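PDB 7P0Z: ESX-1 secretion-associated protein EspB from Mycobacterium marinum, which is secreted through the mycobacterial ESX-1 system and assembles into a seven-subunit, channel-like structure that probably takes part in protein transport. Local coordinates for residues A[56-59]-A[60-64]. Sequence-based numbering, arbitrary orientation.
Sequences DNVR and LYLQA
V58 and L62, one helical turn apart, lie side by side and point the same way, with V58 CG1 4.1 Å from L62 CD1. V58 turns CG1 anti to its own N (chi1 164°), along the helix toward L62. The leucine branch also passes close to the preceding turn: L62 CG sits 3.3 Å from V58 O, the same oxygen that accepts the L62 amide. Four consecutive i to i+4 backbone bonds carry the helix across this region: L60 N to D56 O, Y61 N to N57 O, L62 N to V58 O (3.0 Å) and Q63 N to R59 O. N57 O lies at the edge of the Y61 ring and in its plane, 3.2 Å from Y61 CD1, so one carbonyl meets both the amide and the ring edge of Y61. A salt bridge spans i to i+3: R59 NH2 donates to D56 OD1 over 2.6 Å at 162°. The chain of R59 bends at chi3 (-69°) and folds back toward D56; the carboxylate oxygen lies in the guanidinium plane, whereas the nitrogen approaches from above the carboxylate plane. R59 NH1 is bound separately by P31 O, a second hold. Within the PE-family part of EspB, residues 56-64 of helix 42-81 pack V58 against W158 and L62 against F161 of helix 149-166, while M200 of helix 181-224 touches both Y61 and L62. N57 and A64 face a neighbouring subunit, on I169 and I174 of that chain, so a single stretch of helix serves both the helical bundle and the subunit interface.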
loop_
_atom_site.group_PDB
_atom_site.type_symbol
_atom_site.label_atom_id
_atom_site.label_comp_id
_atom_site.label_asym_id
_atom_site.label_seq_id
_atom_site.Cartn_x
_atom_site.Cartn_y
_atom_site.Cartn_z
ATOM N N ASP A 56 -25.063 6.509 22.452
ATOM C CA ASP A 56 -25.921 7.684 22.396
ATOM C C ASP A 56 -25.884 8.342 21.024
ATOM O O ASP A 56 -26.921 8.754 20.492
ATOM C CB ASP A 56 -25.505 8.682 23.465
ATOM C CG ASP A 56 -26.028 8.322 24.818
ATOM O OD1 ASP A 56 -27.116 7.730 24.887
ATOM O OD2 ASP A 56 -25.357 8.619 25.819
ATOM N N ASN A 57 -24.706 8.450 20.439
ATOM C CA ASN A 57 -24.605 9.125 19.158
ATOM C C ASN A 57 -25.285 8.329 18.056
ATOM O O ASN A 57 -25.935 8.901 17.170
ATOM C CB ASN A 57 -23.137 9.392 18.856
ATOM C CG ASN A 57 -22.592 10.528 19.684
ATOM O OD1 ASN A 57 -23.250 11.005 20.600
ATOM N ND2 ASN A 57 -21.378 10.948 19.391
ATOM N N VAL A 58 -25.172 7.010 18.111
ATOM C CA VAL A 58 -25.857 6.181 17.135
ATOM C C VAL A 58 -27.369 6.317 17.280
ATOM O O VAL A 58 -28.094 6.412 16.286
ATOM C CB VAL A 58 -25.392 4.724 17.263
ATOM C CG1 VAL A 58 -26.344 3.791 16.554
ATOM C CG2 VAL A 58 -24.000 4.579 16.719
ATOM N N ARG A 59 -27.866 6.348 18.512
ATOM C CA ARG A 59 -29.303 6.502 18.704
ATOM C C ARG A 59 -29.797 7.835 18.151
ATOM O O ARG A 59 -30.863 7.912 17.518
ATOM C CB ARG A 59 -29.648 6.360 20.186
ATOM C CG ARG A 59 -29.666 4.928 20.647
ATOM C CD ARG A 59 -30.149 4.771 22.061
ATOM N NE ARG A 59 -29.198 5.313 23.015
ATOM C CZ ARG A 59 -28.325 4.590 23.700
ATOM N NH1 ARG A 59 -28.271 3.282 23.558
ATOM N NH2 ARG A 59 -27.506 5.185 24.533
ATOM N N LEU A 60 -29.019 8.890 18.360
ATOM C CA LEU A 60 -29.363 10.194 17.822
ATOM C C LEU A 60 -29.473 10.172 16.301
ATOM O O LEU A 60 -30.437 10.688 15.713
ATOM C CB LEU A 60 -28.311 11.188 18.267
ATOM C CG LEU A 60 -28.596 12.638 17.956
ATOM C CD1 LEU A 60 -29.605 13.153 18.935
ATOM C CD2 LEU A 60 -27.317 13.392 18.046
ATOM N N TYR A 61 -28.496 9.578 15.636
ATOM C CA TYR A 61 -28.588 9.549 14.187
ATOM C C TYR A 61 -29.718 8.656 13.697
ATOM O O TYR A 61 -30.245 8.866 12.602
ATOM C CB TYR A 61 -27.269 9.120 13.592
ATOM C CG TYR A 61 -26.387 10.288 13.456
ATOM C CD1 TYR A 61 -25.622 10.708 14.514
ATOM C CD2 TYR A 61 -26.353 11.016 12.287
ATOM C CE1 TYR A 61 -24.833 11.783 14.414
ATOM C CE2 TYR A 61 -25.566 12.103 12.175
ATOM C CZ TYR A 61 -24.803 12.480 13.239
ATOM O OH TYR A 61 -24.006 13.571 13.140
ATOM N N LEU A 62 -30.101 7.658 14.479
ATOM C CA LEU A 62 -31.255 6.869 14.093
ATOM C C LEU A 62 -32.513 7.717 14.094
ATOM O O LEU A 62 -33.366 7.576 13.214
ATOM C CB LEU A 62 -31.402 5.678 15.020
ATOM C CG LEU A 62 -30.350 4.622 14.739
ATOM C CD1 LEU A 62 -30.376 3.611 15.828
ATOM C CD2 LEU A 62 -30.525 3.984 13.389
ATOM N N GLN A 63 -32.645 8.608 15.067
ATOM C CA GLN A 63 -33.777 9.530 15.036
ATOM C C GLN A 63 -33.734 10.432 13.809
ATOM O O GLN A 63 -34.776 10.744 13.209
ATOM C CB GLN A 63 -33.814 10.343 16.312
ATOM C CG GLN A 63 -34.390 9.563 17.425
ATOM C CD GLN A 63 -34.226 10.240 18.731
ATOM O OE1 GLN A 63 -33.367 11.089 18.891
ATOM N NE2 GLN A 63 -35.043 9.869 19.687
ATOM N N ALA A 64 -32.544 10.849 13.406
ATOM C CA ALA A 64 -32.458 11.628 12.174
ATOM C C ALA A 64 -32.971 10.834 10.972
ATOM O O ALA A 64 -33.732 11.349 10.142
ATOM C CB ALA A 64 -31.027 12.090 11.938
#